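Local coordinates for protein pseudoalteromonas arctica PAMC 21717 (Pseudoalteromonas arctica, PDB 5YL7) that hydrolyses peptide bonds as a cold-active, calcium-binding serine protease of the subtilase family, at residues A[39-44]-A[131-136]; A[59-64]-A[140-145]; A[146-151]-A[183-188]. All coordinates share one frame; numbering follows the deposited sequence.

Contact 1: residues A[39-44]-A[131-136]; sequences VLDTGY and RVLGKC
R131 reaches T42 because its CG stands anti to the backbone N (chi1 177°) and the chain runs extended to NE, while L133, with CG anti to its own carbonyl carbon (chi1 -51°), leans its isobutyl group toward D41 and T42. The arginine lies along the turn, R131 CB 4.0 Å from G43 CA; at G43 (phi 98°) a CB would strike R131 CD and press on the preceding carbonyl oxygen, so glycine lets the arginine lie against the backbone. R131 NE donates to T42 O at 3.1 Å; that oxygen lies near the guanidinium plane, although the N-H arrives from above the plane of the carbonyl. NH1 bonds D59 and NH2 the carbonyl of A67, which limits rotation of the group.

D41 O accepts both backbone N-H bonds that cross between the segments, from V132 N at 2.8 Å, nearly along the C=O axis, and from L133 N at 3.1 Å, which sits above the carbonyl plane. Two successive amides thus share a single oxygen where the parallel pairing of D41 with R131 ends. Beyond it, T42 CA makes a C-H...O contact of 3.3 Å with L133 O, and T42 CG2 meets L133 CB at 3.9 Å. T42 OG1 turns instead to G101 N and D79. On the apolar flank V132 CG2 approaches L40 CB at 4.2 Å.

Just past the strand end, D41 OD1 accepts T42 N on its anti lone pair at 2.8 Å and also bonds H100 ND1. L133 packs on the backbone of a bound peptide, so its loop probably lines the substrate cleft. Strand-end aspartate, histidine partner and neighbouring loop together are consistent with the active site of a subtilase, with D41, H100 and S281 forming the Ser-His-Asp triad.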
ATOM      1  N   VAL A  39      -7.200  -0.914  -0.109  1.00  4.12           N
ATOM      2  CA  VAL A  39      -6.058  -0.517  -0.953  1.00  4.60           C
ATOM      3  C   VAL A  39      -6.588   0.443  -1.985  1.00  4.53           C
ATOM      4  O   VAL A  39      -7.380   0.044  -2.867  1.00  4.78           O
ATOM      5  CB  VAL A  39      -5.377  -1.726  -1.574  1.00  5.00           C
ATOM      6  CG1 VAL A  39      -4.405  -1.314  -2.620  1.00  5.68           C
ATOM      7  CG2 VAL A  39      -4.743  -2.566  -0.511  1.00  4.98           C
ATOM      8  N   LEU A  40      -6.243   1.732  -1.855  1.00  4.39           N
ATOM      9  CA  LEU A  40      -6.731   2.801  -2.736  1.00  4.54           C
ATOM     10  C   LEU A  40      -5.712   2.991  -3.807  1.00  4.82           C
ATOM     11  O   LEU A  40      -4.614   3.484  -3.507  1.00  5.10           O
ATOM     12  CB  LEU A  40      -6.959   4.088  -1.931  1.00  5.42           C
ATOM     13  CG  LEU A  40      -8.301   4.211  -1.224  1.00  6.17           C
ATOM     14  CD1 LEU A  40      -8.496   3.115  -0.189  1.00  6.48           C
ATOM     15  CD2 LEU A  40      -8.393   5.567  -0.525  1.00  6.71           C
ATOM     16  N   ASP A  41      -5.980   2.557  -5.035  1.00  4.98           N
ATOM     17  CA  ASP A  41      -4.924   2.376  -6.016  1.00  5.32           C
ATOM     18  C   ASP A  41      -5.534   2.283  -7.378  1.00  5.11           C
ATOM     19  O   ASP A  41      -6.666   2.788  -7.652  1.00  5.15           O
ATOM     20  CB  ASP A  41      -4.033   1.180  -5.571  1.00  5.85           C
ATOM     21  CG  ASP A  41      -2.647   1.328  -5.937  1.00  7.47           C
ATOM     22  OD1 ASP A  41      -2.323   1.364  -7.143  1.00  7.50           O
ATOM     23  OD2 ASP A  41      -1.758   1.334  -5.068  1.00  8.72           O
ATOM     24  N   THR A  42      -4.833   1.583  -8.296  1.00  4.95           N
ATOM     25  CA  THR A  42      -5.261   1.468  -9.685  1.00  5.27           C
ATOM     26  C   THR A  42      -6.335   0.395  -9.912  1.00  5.49           C
ATOM     27  O   THR A  42      -6.760   0.217 -11.053  1.00  6.17           O
ATOM     28  CB  THR A  42      -4.053   1.225 -10.633  1.00  5.54           C
ATOM     29  OG1 THR A  42      -3.536  -0.118 -10.337  1.00  6.18           O
ATOM     30  CG2 THR A  42      -2.962   2.216 -10.449  1.00  6.50           C
ATOM     31  N   GLY A  43      -6.736  -0.288  -8.853  1.00  5.07           N
ATOM     32  CA  GLY A  43      -7.527  -1.475  -8.963  1.00  5.82           C
ATOM     33  C   GLY A  43      -6.746  -2.724  -8.882  1.00  5.23           C
ATOM     34  O   GLY A  43      -5.556  -2.690  -8.512  1.00  6.23           O
ATOM     35  N   TYR A  44      -7.325  -3.860  -9.220  1.00  5.55           N
ATOM     36  CA  TYR A  44      -6.633  -5.165  -9.120  1.00  5.42           C
ATOM     37  C   TYR A  44      -6.958  -6.052 -10.314  1.00  5.70           C
ATOM     38  O   TYR A  44      -7.997  -5.838 -10.964  1.00  5.49           O
ATOM     39  CB  TYR A  44      -6.986  -5.871  -7.824  1.00  6.47           C
ATOM     40  CG  TYR A  44      -8.360  -6.453  -7.805  1.00  6.51           C
ATOM     41  CD1 TYR A  44      -9.525  -5.702  -7.759  1.00  6.59           C
ATOM     42  CD2 TYR A  44      -8.583  -7.830  -7.923  1.00  6.97           C
ATOM     43  CE1 TYR A  44     -10.738  -6.253  -7.850  1.00  7.10           C
ATOM     44  CE2 TYR A  44      -9.814  -8.377  -8.005  1.00  6.85           C
ATOM     45  CZ  TYR A  44     -10.890  -7.600  -7.962  1.00  7.86           C
ATOM     46  OH  TYR A  44     -12.166  -8.114  -8.040  1.00 10.17           O
ATOM     47  N   ARG A 131     -10.695   1.526  -6.286  1.00  4.84           N
ATOM     48  CA  ARG A 131     -10.044   1.985  -7.470  1.00  5.21           C
ATOM     49  C   ARG A 131     -10.194   3.496  -7.581  1.00  5.11           C
ATOM     50  O   ARG A 131     -11.309   3.986  -7.763  1.00  5.60           O
ATOM     51  CB  ARG A 131     -10.490   1.248  -8.749  1.00  5.81           C
ATOM     52  CG  ARG A 131      -9.869   1.775  -9.983  1.00  5.91           C
ATOM     53  CD  ARG A 131     -10.062   0.812 -11.147  1.00  5.54           C
ATOM     54  NE  ARG A 131      -9.341   1.334 -12.284  1.00  5.92           N
ATOM     55  CZ  ARG A 131      -9.814   1.918 -13.392  1.00  5.63           C
ATOM     56  NH1 ARG A 131     -11.107   2.018 -13.582  1.00  7.21           N
ATOM     57  NH2 ARG A 131      -8.994   2.419 -14.272  1.00  6.20           N
ATOM     58  N   VAL A 132      -9.089   4.211  -7.499  1.00  5.71           N
ATOM     59  CA  VAL A 132      -9.075   5.666  -7.560  1.00  5.82           C
ATOM     60  C   VAL A 132      -8.121   6.202  -8.559  1.00  6.44           C
ATOM     61  O   VAL A 132      -8.179   7.432  -8.840  1.00  6.94           O
ATOM     62  CB  VAL A 132      -8.807   6.266  -6.166  1.00  6.40           C
ATOM     63  CG1 VAL A 132      -9.846   5.836  -5.110  1.00  6.89           C
ATOM     64  CG2 VAL A 132      -7.401   5.981  -5.687  1.00  5.69           C
ATOM     65  N   LEU A 133      -7.286   5.390  -9.159  1.00  5.83           N
ATOM     66  CA  LEU A 133      -6.252   5.792 -10.146  1.00  6.43           C
ATOM     67  C   LEU A 133      -6.464   5.044 -11.451  1.00  6.79           C
ATOM     68  O   LEU A 133      -6.676   3.822 -11.452  1.00  6.35           O
ATOM     69  CB  LEU A 133      -4.856   5.480  -9.672  1.00  6.97           C
ATOM     70  CG  LEU A 133      -4.448   5.964  -8.270  1.00  7.16           C
ATOM     71  CD1 LEU A 133      -3.038   5.500  -7.952  1.00  8.29           C
ATOM     72  CD2 LEU A 133      -4.514   7.477  -8.188  1.00  9.78           C
ATOM     73  N   GLY A 134      -6.434   5.779 -12.550  1.00  6.83           N
ATOM     74  CA  GLY A 134      -6.492   5.233 -13.897  1.00  6.84           C
ATOM     75  C   GLY A 134      -5.504   5.835 -14.803  1.00  6.79           C
ATOM     76  O   GLY A 134      -4.362   6.157 -14.433  1.00  7.03           O
ATOM     77  N   LYS A 135      -5.900   5.988 -16.081  1.00  7.20           N
ATOM     78  CA  LYS A 135      -4.934   6.574 -17.041  1.00  8.60           C
ATOM     79  C   LYS A 135      -4.592   8.012 -16.670  1.00  7.99           C
ATOM     80  O   LYS A 135      -5.555   8.809 -16.487  1.00 10.50           O
ATOM     81  CB  LYS A 135      -5.544   6.575 -18.427  1.00  9.29           C
ATOM     82  CG  LYS A 135      -5.681   5.171 -19.027  1.00  9.20           C
ATOM     83  CD  LYS A 135      -6.499   5.165 -20.302  1.00 11.62           C
ATOM     84  CE  LYS A 135      -5.754   5.796 -21.413  1.00 13.89           C
ATOM     85  NZ  LYS A 135      -6.522   5.711 -22.731  1.00 15.57           N
ATOM     86  N   CYS A 136      -3.336   8.280 -16.508  1.00  9.24           N
ATOM     87  CA  CYS A 136      -2.818   9.643 -16.156  1.00 10.66           C
ATOM     88  C   CYS A 136      -2.970   9.903 -14.678  1.00 12.76           C
ATOM     89  O   CYS A 136      -2.534  11.025 -14.228  1.00 16.10           O
ATOM     90  CB  CYS A 136      -3.477  10.788 -16.947  1.00 11.86           C
ATOM     91  SG  CYS A 136      -3.346  10.536 -18.718  1.00 14.62           S
TER

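Contact 2: residues A[59-64]-A[140-145]; sequences DMISNL and TSDIAD. With CA (calcium ion), chain E.
This is a polar contact between a helix and a loop: D142, in the first turn of helix 140-150, receives the turn that leaves edge strand 58-59 of the parallel sheet. Both carboxylate oxygens of D142 are engaged by S62. D142 OD2 accepts S62 N at 3.0 Å in a nearly straight bond (168°), on its syn side but out of the carboxylate plane, and D142 OD1 accepts the S62 hydroxyl OG at 2.8 Å. Water 1, held by N63 N, gives D142 OD2 a further donor at 2.8 Å.

The turn itself is an Asx turn, D59 OD1 accepting I61 N at 3.1 Å, and the other oxygen of the same carboxylate, D59 OD2, binds a calcium ion at 2.4 Å in a site completed by D69, D74, D76 and water. The metal and the turn thus hold D59 from two directions.

M60 O sits over the face of the D142 carboxylate, 3.1 Å from D142 OD1. These are two acceptors that do not bond each other, a pairing that would probably be unfavourable without R73, its NE bonding M60 O and its NH2 forming salt bridges with D142 and D145. The M60 side chain, bent at chi2, runs along the helix until M60 CE lies 3.9 Å from D145 O.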
ATOM      1  N   ASP A  59     -15.152   1.410  -7.494  1.00  5.43           N
ATOM      2  CA  ASP A  59     -14.397   2.178  -8.425  1.00  5.65           C
ATOM      3  C   ASP A  59     -14.896   3.589  -8.411  1.00  6.65           C
ATOM      4  O   ASP A  59     -16.026   3.897  -8.853  1.00  6.51           O
ATOM      5  CB  ASP A  59     -14.504   1.523  -9.822  1.00  5.95           C
ATOM      6  CG  ASP A  59     -13.652   2.169 -10.835  1.00  5.30           C
ATOM      7  OD1 ASP A  59     -13.249   3.329 -10.790  1.00  6.75           O
ATOM      8  OD2 ASP A  59     -13.390   1.438 -11.886  1.00  6.08           O
ATOM      9  N   MET A  60     -14.099   4.498  -7.830  1.00  6.57           N
ATOM     10  CA  MET A  60     -14.435   5.876  -7.644  1.00  6.83           C
ATOM     11  C   MET A  60     -14.103   6.756  -8.742  1.00  7.20           C
ATOM     12  O   MET A  60     -14.294   8.010  -8.687  1.00  7.56           O
ATOM     13  CB  MET A  60     -13.721   6.408  -6.409  1.00  8.75           C
ATOM     14  CG  MET A  60     -14.109   5.753  -5.139  1.00 12.34           C
ATOM     15  SD  MET A  60     -15.937   6.221  -4.785  1.00 14.77           S
ATOM     16  CE  MET A  60     -16.127   5.174  -3.289  1.00 16.47           C
ATOM     17  N   ILE A  61     -13.521   6.271  -9.840  1.00  6.81           N
ATOM     18  CA  ILE A  61     -13.047   7.141 -10.906  1.00  6.66           C
ATOM     19  C   ILE A  61     -14.229   7.714 -11.730  1.00  8.90           C
ATOM     20  O   ILE A  61     -15.017   6.972 -12.331  1.00  8.27           O
ATOM     21  CB  ILE A  61     -12.031   6.487 -11.828  1.00  6.84           C
ATOM     22  CG1 ILE A  61     -10.870   5.955 -11.053  1.00  7.10           C
ATOM     23  CG2 ILE A  61     -11.608   7.519 -12.879  1.00  6.90           C
ATOM     24  CD1 ILE A  61      -9.940   5.136 -11.901  1.00  6.97           C
ATOM     25  N   SER A  62     -14.367   9.042 -11.641  1.00  8.66           N
ATOM     26  CA  SER A  62     -15.526   9.733 -12.304  1.00  9.93           C
ATOM     27  C   SER A  62     -15.232  10.099 -13.746  1.00 11.48           C
ATOM     28  O   SER A  62     -16.180  10.066 -14.577  1.00 15.41           O
ATOM     29  CB  SER A  62     -15.864  11.023 -11.475  1.00 11.93           C
ATOM     30  OG  SER A  62     -16.082  10.797 -10.147  1.00 14.83           O
ATOM     31  N   ASN A  63     -14.013  10.407 -14.108  1.00 10.17           N
ATOM     32  CA  ASN A  63     -13.672  10.820 -15.490  1.00 10.71           C
ATOM     33  C   ASN A  63     -13.553   9.616 -16.384  1.00 12.49           C
ATOM     34  O   ASN A  63     -12.754   8.686 -16.058  1.00 10.75           O
ATOM     35  CB  ASN A  63     -12.416  11.651 -15.403  1.00 13.33           C
ATOM     36  CG  ASN A  63     -11.866  12.075 -16.746  1.00 16.41           C
ATOM     37  OD1 ASN A  63     -11.597  11.302 -17.645  1.00 17.86           O
ATOM     38  ND2 ASN A  63     -11.515  13.343 -16.830  1.00 23.69           N
ATOM     39  N   LEU A  64     -14.334   9.517 -17.437  1.00 13.02           N
ATOM     40  CA  LEU A  64     -14.396   8.329 -18.238  1.00 13.65           C
ATOM     41  C   LEU A  64     -13.062   8.055 -18.909  1.00 12.18           C
ATOM     42  O   LEU A  64     -12.738   6.868 -19.075  1.00 11.81           O
ATOM     43  CB  LEU A  64     -15.520   8.484 -19.332  1.00 17.50           C
ATOM     44  CG  LEU A  64     -16.824   7.816 -18.791  1.00 20.93           C
ATOM     45  CD1 LEU A  64     -17.471   8.548 -17.640  1.00 22.21           C
ATOM     46  CD2 LEU A  64     -17.827   7.646 -19.926  1.00 26.24           C
ATOM     47  N   THR A 140      -8.080  14.219  -6.997  1.00 10.09           N
ATOM     48  CA  THR A 140      -8.147  14.398  -5.557  1.00 10.85           C
ATOM     49  C   THR A 140      -9.501  14.102  -5.001  1.00  8.86           C
ATOM     50  O   THR A 140      -9.621  13.410  -3.937  1.00  8.33           O
ATOM     51  CB  THR A 140      -7.688  15.873  -5.210  1.00 12.07           C
ATOM     52  OG1 THR A 140      -6.405  16.010  -5.789  1.00 17.33           O
ATOM     53  CG2 THR A 140      -7.775  16.107  -3.676  1.00 14.17           C
ATOM     54  N   SER A 141     -10.583  14.523  -5.609  1.00  9.11           N
ATOM     55  CA  SER A 141     -11.870  14.345  -5.081  1.00 10.26           C
ATOM     56  C   SER A 141     -12.372  12.841  -5.109  1.00  8.89           C
ATOM     57  O   SER A 141     -13.098  12.410  -4.225  1.00 10.05           O
ATOM     58  CB  SER A 141     -12.939  15.272  -5.732  1.00 14.04           C
ATOM     59  OG  SER A 141     -12.823  15.119  -7.061  1.00 17.01           O
ATOM     60  N   ASP A 142     -11.925  12.135  -6.168  1.00  7.96           N
ATOM     61  CA  ASP A 142     -12.219  10.707  -6.201  1.00  7.83           C
ATOM     62  C   ASP A 142     -11.435   9.962  -5.125  1.00  6.29           C
ATOM     63  O   ASP A 142     -11.989   9.034  -4.496  1.00  7.29           O
ATOM     64  CB  ASP A 142     -11.871  10.123  -7.569  1.00  7.37           C
ATOM     65  CG  ASP A 142     -12.777  10.603  -8.718  1.00  8.41           C
ATOM     66  OD1 ASP A 142     -13.906  11.053  -8.470  1.00  9.23           O
ATOM     67  OD2 ASP A 142     -12.366  10.316  -9.868  1.00  8.21           O
ATOM     68  N   ILE A 143     -10.195  10.281  -4.945  1.00  6.14           N
ATOM     69  CA  ILE A 143      -9.372   9.687  -3.881  1.00  6.10           C
ATOM     70  C   ILE A 143     -10.013   9.921  -2.535  1.00  6.71           C
ATOM     71  O   ILE A 143     -10.103   9.015  -1.688  1.00  6.77           O
ATOM     72  CB  ILE A 143      -7.935  10.156  -3.959  1.00  6.70           C
ATOM     73  CG1 ILE A 143      -7.333   9.736  -5.312  1.00  6.93           C
ATOM     74  CG2 ILE A 143      -7.162   9.677  -2.781  1.00  6.97           C
ATOM     75  CD1 ILE A 143      -6.076  10.476  -5.683  1.00  8.17           C
ATOM     76  N   ALA A 144     -10.456  11.147  -2.298  1.00  6.61           N
ATOM     77  CA  ALA A 144     -11.075  11.496  -1.000  1.00  6.49           C
ATOM     78  C   ALA A 144     -12.338  10.752  -0.767  1.00  6.39           C
ATOM     79  O   ALA A 144     -12.572  10.215   0.332  1.00  6.66           O
ATOM     80  CB  ALA A 144     -11.300  13.007  -0.944  1.00  7.94           C
ATOM     81  N   ASP A 145     -13.203  10.605  -1.773  1.00  6.67           N
ATOM     82  CA  ASP A 145     -14.391   9.783  -1.627  1.00  6.90           C
ATOM     83  C   ASP A 145     -14.055   8.299  -1.354  1.00  6.83           C
ATOM     84  O   ASP A 145     -14.722   7.592  -0.626  1.00  6.58           O
ATOM     85  CB  ASP A 145     -15.308   9.976  -2.807  1.00  8.01           C
ATOM     86  CG  ASP A 145     -16.042  11.277  -2.798  1.00  8.48           C
ATOM     87  OD1 ASP A 145     -16.137  11.915  -1.705  1.00 10.73           O
ATOM     88  OD2 ASP A 145     -16.626  11.613  -3.851  1.00  9.54           O
TER
HETATM   89 CA    CA E 803     -14.733  -0.204 -12.928  1.00  5.94          CA
HETATM   90  O   HOH W   1     -12.167  11.656 -12.327  1.00 20.86           O
HETATM   91  O   HOH W   2     -15.884  -1.528 -14.507  1.00  9.25           O
HETATM   92  O   HOH W   3     -12.890  -1.426 -13.731  1.00  7.44           O

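Contact 3: residues A[146-151]-A[183-188]; sequences GIIWAS and QNAINT
I147 and I148 present different branches to A185, whose CB sits over the notch between the two side chains, 3.9 Å from I147 CG2 and 3.8 Å from I148 CG1. The setting is the layered alpha/beta fold of subtilases: helices 140-150 and 180-191 flank strand 167-170 in sequence, run parallel with an angle of 9° between the short segments, and have axes 8.3 Å apart. A single methyl at the closest backbone pairing, I148 with A185, permits this spacing.

I147 points at the neighbouring helix. I147 CG2, anti to the backbone N, also touches the carbonyl A185 O at 3.4 Å, while the longer branch carries I147 CD1 to within 4.2 Å of I186 CG1, the two isoleucine side chains crossing obliquely. Beneath, I147 rests on L40, I168 and M170, so it fills the wedge between both helices and the sheet. I148 lies more to the outside, sending CG1 and CD1 over the methyl of A185, and I148 CG2 lies 4.3 Å from T188 CG2, at the partly exposed margin.

Following A150, S151 turns toward T188; its hydroxyl bonds N192, and S151 OG donates to I148 O at 2.8 Å.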
ATOM      1  N   GLY A 146     -12.938   7.861  -1.989  1.00  5.84           N
ATOM      2  CA  GLY A 146     -12.454   6.543  -1.686  1.00  5.71           C
ATOM      3  C   GLY A 146     -12.083   6.294  -0.219  1.00  5.67           C
ATOM      4  O   GLY A 146     -12.389   5.269   0.352  1.00  6.18           O
ATOM      5  N   ILE A 147     -11.397   7.324   0.325  1.00  5.48           N
ATOM      6  CA  ILE A 147     -11.013   7.261   1.762  1.00  5.71           C
ATOM      7  C   ILE A 147     -12.267   7.188   2.626  1.00  6.25           C
ATOM      8  O   ILE A 147     -12.380   6.317   3.496  1.00  6.10           O
ATOM      9  CB  ILE A 147     -10.214   8.505   2.151  1.00  5.64           C
ATOM     10  CG1 ILE A 147      -8.835   8.550   1.391  1.00  6.20           C
ATOM     11  CG2 ILE A 147     -10.060   8.636   3.628  1.00  5.93           C
ATOM     12  CD1 ILE A 147      -8.113   9.881   1.478  1.00  6.34           C
ATOM     13  N   ILE A 148     -13.210   8.064   2.326  1.00  5.91           N
ATOM     14  CA  ILE A 148     -14.480   8.066   3.122  1.00  6.35           C
ATOM     15  C   ILE A 148     -15.183   6.710   3.049  1.00  6.13           C
ATOM     16  O   ILE A 148     -15.489   6.091   4.081  1.00  6.30           O
ATOM     17  CB  ILE A 148     -15.391   9.201   2.611  1.00  6.80           C
ATOM     18  CG1 ILE A 148     -14.767  10.556   2.906  1.00  7.15           C
ATOM     19  CG2 ILE A 148     -16.802   9.072   3.264  1.00  7.47           C
ATOM     20  CD1 ILE A 148     -15.370  11.653   2.089  1.00  8.21           C
ATOM     21  N   TRP A 149     -15.398   6.262   1.801  1.00  5.53           N
ATOM     22  CA  TRP A 149     -16.154   5.001   1.630  1.00  6.05           C
ATOM     23  C   TRP A 149     -15.433   3.811   2.254  1.00  6.09           C
ATOM     24  O   TRP A 149     -16.023   2.902   2.816  1.00  6.74           O
ATOM     25  CB  TRP A 149     -16.440   4.805   0.119  1.00  6.24           C
ATOM     26  CG  TRP A 149     -17.279   3.598  -0.190  1.00  6.46           C
ATOM     27  CD1 TRP A 149     -18.677   3.528  -0.160  1.00  7.78           C
ATOM     28  CD2 TRP A 149     -16.833   2.285  -0.529  1.00  6.94           C
ATOM     29  NE1 TRP A 149     -19.040   2.266  -0.505  1.00  8.85           N
ATOM     30  CE2 TRP A 149     -17.970   1.459  -0.696  1.00  7.26           C
ATOM     31  CE3 TRP A 149     -15.581   1.703  -0.681  1.00  6.91           C
ATOM     32  CZ2 TRP A 149     -17.875   0.141  -1.070  1.00  8.40           C
ATOM     33  CZ3 TRP A 149     -15.533   0.363  -1.001  1.00  7.69           C
ATOM     34  CH2 TRP A 149     -16.671  -0.400  -1.179  1.00  7.29           C
ATOM     35  N   ALA A 150     -14.104   3.763   2.055  1.00  5.25           N
ATOM     36  CA  ALA A 150     -13.300   2.662   2.536  1.00  5.40           C
ATOM     37  C   ALA A 150     -13.457   2.496   4.026  1.00  5.60           C
ATOM     38  O   ALA A 150     -13.429   1.377   4.557  1.00  6.16           O
ATOM     39  CB  ALA A 150     -11.856   2.893   2.271  1.00  5.43           C
ATOM     40  N   SER A 151     -13.621   3.631   4.744  1.00  5.54           N
ATOM     41  CA  SER A 151     -13.779   3.629   6.187  1.00  6.47           C
ATOM     42  C   SER A 151     -15.187   3.279   6.664  1.00  8.26           C
ATOM     43  O   SER A 151     -15.377   3.228   7.910  1.00  9.47           O
ATOM     44  CB  SER A 151     -13.350   4.954   6.753  1.00  6.45           C
ATOM     45  OG  SER A 151     -14.322   5.976   6.621  1.00  7.24           O
ATOM     46  N   GLN A 183      -7.850  16.218   3.725  1.00  5.92           N
ATOM     47  CA  GLN A 183      -7.796  16.183   5.176  1.00  5.63           C
ATOM     48  C   GLN A 183      -9.163  15.885   5.741  1.00  5.35           C
ATOM     49  O   GLN A 183      -9.266  15.126   6.703  1.00  5.64           O
ATOM     50  CB  GLN A 183      -7.261  17.506   5.715  1.00  5.46           C
ATOM     51  CG  GLN A 183      -7.034  17.486   7.210  1.00  6.00           C
ATOM     52  CD  GLN A 183      -5.916  16.532   7.593  1.00  6.71           C
ATOM     53  OE1 GLN A 183      -4.708  16.794   7.237  1.00  8.13           O
ATOM     54  NE2 GLN A 183      -6.193  15.459   8.290  1.00  6.77           N
ATOM     55  N   ASN A 184     -10.202  16.436   5.174  1.00  5.87           N
ATOM     56  CA  ASN A 184     -11.577  16.131   5.638  1.00  6.84           C
ATOM     57  C   ASN A 184     -11.889  14.650   5.579  1.00  5.89           C
ATOM     58  O   ASN A 184     -12.464  14.032   6.470  1.00  6.17           O
ATOM     59  CB  ASN A 184     -12.635  16.931   4.841  1.00  7.81           C
ATOM     60  CG  ASN A 184     -12.717  18.389   5.168  1.00 11.01           C
ATOM     61  OD1 ASN A 184     -12.268  18.835   6.198  1.00 12.54           O
ATOM     62  ND2 ASN A 184     -13.271  19.119   4.236  1.00 12.08           N
ATOM     63  N   ALA A 185     -11.493  14.059   4.436  1.00  5.61           N
ATOM     64  CA  ALA A 185     -11.711  12.605   4.248  1.00  5.30           C
ATOM     65  C   ALA A 185     -10.940  11.746   5.270  1.00  5.02           C
ATOM     66  O   ALA A 185     -11.463  10.798   5.850  1.00  5.83           O
ATOM     67  CB  ALA A 185     -11.397  12.244   2.820  1.00  5.82           C
ATOM     68  N   ILE A 186      -9.646  12.099   5.457  1.00  4.72           N
ATOM     69  CA  ILE A 186      -8.823  11.463   6.441  1.00  5.13           C
ATOM     70  C   ILE A 186      -9.430  11.568   7.842  1.00  5.43           C
ATOM     71  O   ILE A 186      -9.431  10.605   8.595  1.00  5.66           O
ATOM     72  CB  ILE A 186      -7.408  11.994   6.379  1.00  5.57           C
ATOM     73  CG1 ILE A 186      -6.782  11.551   5.045  1.00  5.97           C
ATOM     74  CG2 ILE A 186      -6.546  11.601   7.572  1.00  5.55           C
ATOM     75  CD1 ILE A 186      -5.473  12.267   4.781  1.00  8.28           C
ATOM     76  N   ASN A 187      -9.910  12.792   8.188  1.00  5.47           N
ATOM     77  CA  ASN A 187     -10.518  12.958   9.504  1.00  5.76           C
ATOM     78  C   ASN A 187     -11.739  12.037   9.670  1.00  6.37           C
ATOM     79  O   ASN A 187     -11.887  11.490  10.735  1.00  6.78           O
ATOM     80  CB  ASN A 187     -10.902  14.411   9.689  1.00  6.60           C
ATOM     81  CG  ASN A 187      -9.758  15.405   9.797  1.00  6.92           C
ATOM     82  OD1 ASN A 187      -8.614  15.016  10.001  1.00  8.81           O
ATOM     83  ND2 ASN A 187     -10.090  16.702   9.650  1.00  8.23           N
ATOM     84  N   THR A 188     -12.536  11.946   8.659  1.00  5.55           N
ATOM     85  CA  THR A 188     -13.678  11.051   8.635  1.00  6.64           C
ATOM     86  C   THR A 188     -13.222   9.586   8.830  1.00  6.62           C
ATOM     87  O   THR A 188     -13.728   8.838   9.696  1.00  6.36           O
ATOM     88  CB  THR A 188     -14.497  11.148   7.375  1.00  8.29           C
ATOM     89  OG1 THR A 188     -15.164  12.441   7.409  1.00 13.39           O
ATOM     90  CG2 THR A 188     -15.520  10.083   7.202  1.00  9.72           C
TER

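Contacts 1 and 3 meet through L40, which also packs on A150, and contacts 2 and 3 use successive parts of helix 140-150, with M60 lying against W149 and G146. Between contacts 1 and 2 the link is polar and apolar: R131 O probably bonds M60 N, and I61 CD1 packs on L133 and R131, so the calcium-binding turn adjoins the probable active site. All three are buried; contact 1 lies closest to the chain's centre, contact 2 farthest. Chemistry follows place. Contact 1 relies on backbone amides at a strand end; contact 2 on carboxylates, arginine, water and calcium; contact 3, the helix layer against one face of the sheet, on aliphatic packing, with T188 at its more open margin.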